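Local coordinates for protein Maltose/maltodextrin transport permease homologue (Bdellovibrio bacteriovorus HD100, PDB 6FFL) that binds maltotriose in a solute-binding domain fused to a membrane transport subunit, and probably takes part in moving maltodextrins across the membrane, at residues I5-Q10 with K270-N275; Q17-A22 with K292-T297; P59-G64 with V288-Y293. All coordinates share one frame; numbering follows the deposited sequence. Where two conformers were deposited one is given.

Contact 1. Residues I5-Q10 with K270-N275; sequences IQIWHQ and KGYSLN. With GLC (alpha-D-glucopyranose), chain B.
The ring of Tyr272 is met at its edge by Ile7, whose CD1 lies in the ring plane 3.5 Å from CE1, while the ring of Tyr63, inclined to it by about 55°, packs against it from strand 61-65. Ile7 reaches this edge because CG1 stands opposite the backbone N (chi1 172°) and the chain runs on extended; a second conformer of this residue was modelled, so the touch is somewhat uncertain. The other flat group is the amide of Gln10. Its NE2 is 3.6 Å from CD of Lys270, and the two chains cross at roughly a right angle. In Gln10, CG stands between the backbone N and the carbonyl carbon, and a bend at chi2 (68°) turns the amide toward the glucose held by its carbonyl. Gln10 O accepts from GLC O2 at 2.7 Å and from GLC O1 at 3.2 Å, whereas NE2 gives only a weak bond of 3.1 Å to GLC O3; its stronger partner is Thr42 OG1. CD of Lys270 lies 3.3 Å from the same O3, while Lys270 NZ hydrogen-bonds to Asn114 OD1. Strand 61-65 runs between these two antiparallel segments, so only side chains bridge them. The chemistry therefore divides: apolar packing in the lobe interior and, at the sugar-facing side, an amide just past strand 4-9 and a lysine alkyl chain shaping the maltotriose pocket.

Contact 2. Residues Q17-A22 with K292-T297; sequences QVLAEA and KYLTST
Tyr293 presents the edge of its ring to the end of Ala22, with CE2 only 3.2 Å from Ala22 O and the carbonyl carbon lying in the ring plane. Tyr293 OH is also near Ala22 O and gives it a weak hydrogen bond of 3.3 Å. With its CG opposite the backbone N (chi1 174°), the tyrosine extends across the gap between the two helices and meets main-chain and methyl atoms together, since Ala22 CB also lies 4.2 Å from CE2. Beside it, Leu294 comes from the next position along the helix. Its CD2 touches Ala22 CB and, at 4.1 Å, CD1 of Leu19, and the two leucine chains cross at about a right angle. One methyl thus bridges two residues a helical turn apart, and the small alanine is consistent with the close approach of the helices, the CA atoms of Ala22 and Leu294 being 7.5 Å apart. Further along the segment, Tyr293 O accepts two bonds from Ser296: from OG at 2.7 Å, with a C=O...donor angle of 135°, and from N at 3.0 Å. The residue that carries the interhelical ring is thereby tied to the turn that follows it. Around the pair, the ring of Phe26 meets that of Tyr293 and Glu21 forms a salt bridge with Lys306 of helix 297-307. Helix 13-29 is the connection of a beta-alpha-beta crossover from strand 4-9 to strand 34-39, and it packs with helix 281-294 in the layer covering the sheet of one lobe, as in periplasmic-type solute-binding proteins.

Contact 3. Residues P59-G64 with V288-Y293; sequences PELVYG and VKLLKY
Leu290 faces strand 61-65 and meets Leu61 along its branch: Leu61 CD1 comes within 3.7 Å of Leu290 CD2 and stands 3.9 Å from CG, the two chains crossing at a slant. Leu290 sends CG to the side opposite its backbone N (chi1 -175°), which carries CD2 forward to this meeting; the same side chain also packs on Ile5 of the neighbouring strand and on Leu23 and Phe26 of helix 13-29. One step on, Leu291 takes the other methyl. Leu61 CD2 lies 4.1 Å from Leu291 CB and 4.2 Å from its CD1, here with the chains nearly perpendicular, and beyond it Leu291 reaches Tyr272 of the next strand. The fork of Leu61 therefore straddles two consecutive helical residues: CD1 lies mainly against Leu290, though also near Leu291 N, and CD2 against Leu291. Further along, Lys292 N bonds to Val288 O at 2.9 Å and holds that turn of helix in shape. Leu61 was modelled in two conformers, so its exact methyl placement is less certain than the apposition itself. Between these segments the contact is apolar, made by three leucine side chains and resting on van der Waals packing and the exclusion of water.

Overall arrangement
From the N terminus, strand 4-9 enters the sheet and helix 13-29 follows it onto one face; strand 61-65 then slots in beside the first strand. The chain travels on for about two hundred residues before strand 266-274 returns to the other side of 61-65, closing the loop of contact 1. Helix 281-294 comes next and closes contact 3, then contact 2. Contacts 2 and 3 end on the same part of the chain, sharing Lys292 and Tyr293, while contact 1 crosses the other two. Tyr272 links contact 1 to both neighbours, touching Leu294 and Leu291. Together they bind strands and helices, distant in sequence, into one sheet-and-helix lobe beside the sugar.

Contact 1. Residues I5-Q10 with K270-N275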
# COMPACT_ATOMS: atom_id res chain seq x y z
N ILE A 5 -22.63 10.41 -10.75
CA ILE A 5 -21.38 10.82 -10.14
C ILE A 5 -20.32 9.75 -10.42
O ILE A 5 -20.63 8.63 -10.84
CB ILE A 5 -21.53 11.07 -8.62
CG1 ILE A 5 -22.13 9.85 -7.93
CG2 ILE A 5 -22.39 12.32 -8.35
CD1 ILE A 5 -22.14 9.95 -6.42
N GLN A 6 -19.07 10.11 -10.16
CA GLN A 6 -17.91 9.31 -10.52
C GLN A 6 -17.04 9.03 -9.31
O GLN A 6 -16.84 9.90 -8.46
CB GLN A 6 -17.04 10.03 -11.56
CG GLN A 6 -17.61 10.21 -12.96
CD GLN A 6 -16.50 10.53 -13.95
OE1 GLN A 6 -15.94 9.63 -14.59
NE2 GLN A 6 -16.15 11.81 -14.06
N ILE A 7 -16.47 7.82 -9.26
CA ILE A 7 -15.42 7.51 -8.30
C ILE A 7 -14.24 6.94 -9.07
O ILE A 7 -14.39 5.95 -9.80
CB ILE A 7 -15.89 6.55 -7.20
CG1 ILE A 7 -14.69 6.10 -6.34
CG2 ILE A 7 -16.62 5.35 -7.80
CD1 ILE A 7 -15.01 4.96 -5.39
N TRP A 8 -13.07 7.56 -8.93
CA TRP A 8 -11.82 7.00 -9.45
C TRP A 8 -11.08 6.37 -8.28
O TRP A 8 -10.91 7.01 -7.23
CB TRP A 8 -10.93 8.06 -10.10
CG TRP A 8 -11.46 8.65 -11.35
CD1 TRP A 8 -12.67 8.39 -11.95
CD2 TRP A 8 -10.82 9.65 -12.15
NE1 TRP A 8 -12.81 9.18 -13.08
CE2 TRP A 8 -11.68 9.95 -13.22
CE3 TRP A 8 -9.59 10.31 -12.06
CZ2 TRP A 8 -11.35 10.89 -14.21
CZ3 TRP A 8 -9.26 11.25 -13.04
CH2 TRP A 8 -10.15 11.52 -14.09
N HIS A 9 -10.63 5.13 -8.45
CA HIS A 9 -10.00 4.39 -7.36
C HIS A 9 -8.87 3.54 -7.91
O HIS A 9 -8.73 3.35 -9.12
CB HIS A 9 -11.02 3.51 -6.65
CG HIS A 9 -11.58 2.46 -7.55
ND1 HIS A 9 -10.93 1.27 -7.79
CD2 HIS A 9 -12.69 2.44 -8.32
CE1 HIS A 9 -11.64 0.55 -8.64
NE2 HIS A 9 -12.71 1.24 -8.98
N GLN A 10 -8.07 2.97 -7.00
CA GLN A 10 -6.96 2.10 -7.37
C GLN A 10 -7.12 0.70 -6.75
O GLN A 10 -6.14 0.04 -6.39
CB GLN A 10 -5.61 2.72 -7.01
CG GLN A 10 -5.50 3.38 -5.61
CD GLN A 10 -5.57 2.36 -4.50
OE1 GLN A 10 -6.67 2.02 -4.02
NE2 GLN A 10 -4.41 1.83 -4.10
N LYS A 270 -6.31 3.33 2.87
CA LYS A 270 -6.71 3.89 1.58
C LYS A 270 -8.13 4.41 1.77
O LYS A 270 -8.95 3.74 2.39
CB LYS A 270 -6.63 2.83 0.47
CG LYS A 270 -5.20 2.27 0.25
CD LYS A 270 -5.20 1.08 -0.70
CE LYS A 270 -5.75 -0.18 -0.02
NZ LYS A 270 -4.92 -0.61 1.15
N GLY A 271 -8.39 5.63 1.31
CA GLY A 271 -9.67 6.21 1.66
C GLY A 271 -10.15 7.22 0.64
O GLY A 271 -9.49 7.50 -0.36
N TYR A 272 -11.33 7.77 0.94
CA TYR A 272 -12.08 8.64 0.03
C TYR A 272 -11.82 10.11 0.32
O TYR A 272 -11.75 10.52 1.48
CB TYR A 272 -13.58 8.34 0.13
CG TYR A 272 -13.96 6.91 -0.23
CD1 TYR A 272 -14.23 6.56 -1.55
CD2 TYR A 272 -14.06 5.93 0.75
CE1 TYR A 272 -14.58 5.27 -1.89
CE2 TYR A 272 -14.41 4.63 0.42
CZ TYR A 272 -14.67 4.31 -0.91
OH TYR A 272 -15.01 3.02 -1.26
N SER A 273 -11.69 10.89 -0.75
CA SER A 273 -11.66 12.35 -0.68
C SER A 273 -12.71 12.90 -1.63
O SER A 273 -13.05 12.26 -2.62
CB SER A 273 -10.29 12.93 -1.05
OG SER A 273 -9.25 12.45 -0.20
N LEU A 274 -13.22 14.09 -1.31
CA LEU A 274 -14.19 14.81 -2.14
C LEU A 274 -13.51 15.88 -2.98
O LEU A 274 -12.75 16.70 -2.45
CB LEU A 274 -15.26 15.45 -1.25
CG LEU A 274 -16.27 14.55 -0.53
CD1 LEU A 274 -17.18 15.42 0.34
CD2 LEU A 274 -17.12 13.78 -1.52
N ASN A 275 -13.79 15.89 -4.29
CA ASN A 275 -13.28 16.90 -5.20
C ASN A 275 -13.72 18.29 -4.77
O ASN A 275 -14.89 18.52 -4.43
CB ASN A 275 -13.77 16.59 -6.62
CG ASN A 275 -12.94 17.26 -7.70
OD1 ASN A 275 -12.35 18.32 -7.50
ND2 ASN A 275 -12.90 16.64 -8.88
C1 GLC B . -3.48 -2.93 -6.00
C2 GLC B . -3.98 -2.39 -4.66
C3 GLC B . -3.14 -1.21 -4.19
C4 GLC B . -1.65 -1.55 -4.23
C5 GLC B . -1.26 -2.09 -5.61
C6 GLC B . 0.19 -2.56 -5.64
O1 GLC B . -3.73 -1.96 -7.03
O2 GLC B . -5.33 -1.92 -4.78
O3 GLC B . -3.56 -0.84 -2.86
O4 GLC B . -0.92 -0.34 -3.91
O5 GLC B . -2.07 -3.22 -5.96
O6 GLC B . 0.58 -2.91 -6.97

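Contact 2. Residues Q17-A22 with K292-T297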
# COMPACT_ATOMS: atom_id res chain seq x y z
N GLN A 17 -14.28 -5.93 -7.00
CA GLN A 17 -15.48 -6.77 -7.04
C GLN A 17 -16.42 -6.42 -5.89
O GLN A 17 -17.64 -6.35 -6.08
CB GLN A 17 -15.11 -8.26 -6.97
CG GLN A 17 -14.20 -8.73 -8.07
CD GLN A 17 -14.73 -8.40 -9.45
OE1 GLN A 17 -15.81 -8.84 -9.84
NE2 GLN A 17 -13.97 -7.59 -10.19
N VAL A 18 -15.87 -6.20 -4.70
CA VAL A 18 -16.70 -5.84 -3.56
C VAL A 18 -17.29 -4.45 -3.76
O VAL A 18 -18.48 -4.22 -3.49
CB VAL A 18 -15.90 -5.94 -2.25
CG1 VAL A 18 -16.72 -5.45 -1.08
CG2 VAL A 18 -15.42 -7.39 -2.04
N LEU A 19 -16.48 -3.51 -4.26
CA LEU A 19 -16.99 -2.18 -4.58
C LEU A 19 -18.19 -2.25 -5.51
O LEU A 19 -19.21 -1.58 -5.29
CB LEU A 19 -15.89 -1.32 -5.19
CG LEU A 19 -16.31 0.08 -5.63
CD1 LEU A 19 -16.75 0.89 -4.43
CD2 LEU A 19 -15.16 0.77 -6.35
N ALA A 20 -18.10 -3.07 -6.56
CA ALA A 20 -19.20 -3.19 -7.50
C ALA A 20 -20.47 -3.68 -6.81
O ALA A 20 -21.57 -3.17 -7.08
CB ALA A 20 -18.82 -4.14 -8.64
N GLU A 21 -20.35 -4.65 -5.90
CA GLU A 21 -21.53 -5.12 -5.17
C GLU A 21 -22.10 -4.00 -4.30
O GLU A 21 -23.32 -3.81 -4.25
CB GLU A 21 -21.16 -6.33 -4.31
CG GLU A 21 -22.28 -6.81 -3.40
CD GLU A 21 -21.94 -8.09 -2.64
OE1 GLU A 21 -20.88 -8.70 -2.93
OE2 GLU A 21 -22.73 -8.49 -1.77
N ALA A 22 -21.23 -3.25 -3.62
CA ALA A 22 -21.69 -2.15 -2.79
C ALA A 22 -22.35 -1.06 -3.63
O ALA A 22 -23.38 -0.51 -3.24
CB ALA A 22 -20.52 -1.58 -1.99
N LYS A 292 -20.60 8.63 2.65
CA LYS A 292 -21.08 8.08 3.92
C LYS A 292 -21.43 6.61 3.78
O LYS A 292 -21.16 5.81 4.69
CB LYS A 292 -22.28 8.88 4.41
CG LYS A 292 -21.97 10.33 4.82
CD LYS A 292 -23.28 11.06 5.19
CE LYS A 292 -23.04 12.46 5.72
NZ LYS A 292 -24.33 13.21 5.91
N TYR A 293 -22.04 6.22 2.66
CA TYR A 293 -22.39 4.81 2.46
C TYR A 293 -21.15 3.93 2.36
O TYR A 293 -21.08 2.85 2.97
CB TYR A 293 -23.26 4.67 1.21
CG TYR A 293 -23.54 3.23 0.85
CD1 TYR A 293 -24.41 2.47 1.62
CD2 TYR A 293 -22.95 2.64 -0.25
CE1 TYR A 293 -24.67 1.15 1.30
CE2 TYR A 293 -23.21 1.32 -0.58
CZ TYR A 293 -24.07 0.58 0.20
OH TYR A 293 -24.33 -0.73 -0.12
N LEU A 294 -20.15 4.36 1.58
CA LEU A 294 -18.99 3.49 1.33
C LEU A 294 -18.08 3.39 2.54
O LEU A 294 -17.21 2.52 2.56
CB LEU A 294 -18.19 3.98 0.12
CG LEU A 294 -18.91 3.84 -1.23
CD1 LEU A 294 -18.10 4.49 -2.35
CD2 LEU A 294 -19.21 2.37 -1.54
N THR A 295 -18.27 4.25 3.55
CA THR A 295 -17.55 4.12 4.80
C THR A 295 -18.45 3.59 5.91
O THR A 295 -17.98 3.45 7.05
CB THR A 295 -16.94 5.47 5.21
OG1 THR A 295 -17.97 6.45 5.32
CG2 THR A 295 -15.89 5.94 4.19
N SER A 296 -19.70 3.25 5.61
CA SER A 296 -20.62 2.75 6.62
C SER A 296 -20.22 1.34 7.04
O SER A 296 -19.54 0.61 6.31
CB SER A 296 -22.07 2.77 6.13
OG SER A 296 -22.33 1.79 5.14
N THR A 297 -20.65 0.95 8.24
CA THR A 297 -20.22 -0.34 8.77
C THR A 297 -20.71 -1.52 7.93
O THR A 297 -19.92 -2.46 7.74
CB THR A 297 -20.65 -0.44 10.24
OG1 THR A 297 -19.75 0.35 11.03
CG2 THR A 297 -20.60 -1.90 10.75

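Contact 3. Residues P59-G64 with V288-Y293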
# COMPACT_ATOMS: atom_id res chain seq x y z
N PRO A 59 -13.35 13.40 -11.01
CA PRO A 59 -14.47 12.71 -10.36
C PRO A 59 -14.85 13.36 -9.04
O PRO A 59 -14.03 13.98 -8.37
CB PRO A 59 -13.92 11.31 -10.13
CG PRO A 59 -12.47 11.57 -9.84
CD PRO A 59 -12.07 12.69 -10.78
N GLU A 60 -16.11 13.14 -8.64
CA GLU A 60 -16.58 13.64 -7.35
C GLU A 60 -15.82 12.99 -6.20
O GLU A 60 -15.50 13.65 -5.20
CB GLU A 60 -18.08 13.40 -7.20
CG GLU A 60 -18.98 14.36 -8.00
CD GLU A 60 -19.21 13.90 -9.44
OE1 GLU A 60 -18.67 12.85 -9.84
OE2 GLU A 60 -19.93 14.60 -10.18
N LEU A 61 -15.53 11.70 -6.31
CA LEU A 61 -14.83 10.95 -5.28
C LEU A 61 -13.57 10.34 -5.86
O LEU A 61 -13.58 9.82 -6.98
CB LEU A 61 -15.73 9.84 -4.70
CG LEU A 61 -16.71 10.28 -3.61
CD1 LEU A 61 -17.80 9.24 -3.44
CD2 LEU A 61 -15.97 10.52 -2.30
N VAL A 62 -12.48 10.38 -5.08
CA VAL A 62 -11.23 9.72 -5.44
C VAL A 62 -10.78 8.89 -4.24
O VAL A 62 -10.92 9.32 -3.09
CB VAL A 62 -10.15 10.73 -5.88
CG1 VAL A 62 -9.83 11.75 -4.78
CG2 VAL A 62 -8.89 10.00 -6.34
N TYR A 63 -10.29 7.68 -4.50
CA TYR A 63 -9.96 6.72 -3.45
C TYR A 63 -8.54 6.21 -3.65
O TYR A 63 -8.23 5.67 -4.72
CB TYR A 63 -10.92 5.53 -3.46
CG TYR A 63 -10.63 4.43 -2.45
CD1 TYR A 63 -9.73 3.40 -2.75
CD2 TYR A 63 -11.26 4.42 -1.22
CE1 TYR A 63 -9.47 2.38 -1.82
CE2 TYR A 63 -11.03 3.41 -0.29
CZ TYR A 63 -10.13 2.40 -0.60
OH TYR A 63 -9.89 1.40 0.33
N GLY A 64 -7.70 6.34 -2.63
CA GLY A 64 -6.34 5.82 -2.71
C GLY A 64 -5.58 5.98 -1.41
O GLY A 64 -6.13 6.42 -0.39
N VAL A 288 -21.67 13.15 -1.24
CA VAL A 288 -21.59 13.01 0.21
C VAL A 288 -22.37 11.79 0.67
O VAL A 288 -21.90 11.03 1.54
CB VAL A 288 -22.08 14.31 0.89
CG1 VAL A 288 -22.30 14.11 2.38
CG2 VAL A 288 -21.06 15.42 0.65
N LYS A 289 -23.54 11.54 0.08
CA LYS A 289 -24.30 10.33 0.40
C LYS A 289 -23.48 9.08 0.09
O LYS A 289 -23.43 8.15 0.90
CB LYS A 289 -25.61 10.30 -0.38
CG LYS A 289 -26.67 11.24 0.14
CD LYS A 289 -27.93 11.14 -0.70
CE LYS A 289 -29.18 11.29 0.15
NZ LYS A 289 -30.29 11.86 -0.66
N LEU A 290 -22.83 9.06 -1.07
CA LEU A 290 -22.04 7.89 -1.45
C LEU A 290 -20.85 7.71 -0.52
O LEU A 290 -20.52 6.58 -0.13
CB LEU A 290 -21.58 8.02 -2.90
CG LEU A 290 -20.83 6.80 -3.45
CD1 LEU A 290 -21.74 5.58 -3.39
CD2 LEU A 290 -20.37 7.06 -4.87
N LEU A 291 -20.18 8.81 -0.16
CA LEU A 291 -19.05 8.76 0.77
C LEU A 291 -19.46 8.18 2.12
O LEU A 291 -18.74 7.36 2.70
CB LEU A 291 -18.48 10.17 0.96
CG LEU A 291 -17.48 10.40 2.09
CD1 LEU A 291 -16.25 9.62 1.79
CD2 LEU A 291 -17.15 11.88 2.23
N LYS A 292 -20.60 8.63 2.65
CA LYS A 292 -21.08 8.08 3.92
C LYS A 292 -21.43 6.61 3.78
O LYS A 292 -21.16 5.81 4.69
CB LYS A 292 -22.28 8.88 4.41
CG LYS A 292 -21.97 10.33 4.82
CD LYS A 292 -23.28 11.06 5.19
CE LYS A 292 -23.04 12.46 5.72
NZ LYS A 292 -24.33 13.21 5.91
N TYR A 293 -22.04 6.22 2.66
CA TYR A 293 -22.39 4.81 2.46
C TYR A 293 -21.15 3.93 2.36
O TYR A 293 -21.08 2.85 2.97
CB TYR A 293 -23.26 4.67 1.21
CG TYR A 293 -23.54 3.23 0.85
CD1 TYR A 293 -24.41 2.47 1.62
CD2 TYR A 293 -22.95 2.64 -0.25
CE1 TYR A 293 -24.67 1.15 1.30
CE2 TYR A 293 -23.21 1.32 -0.58
CZ TYR A 293 -24.07 0.58 0.20
OH TYR A 293 -24.33 -0.73 -0.12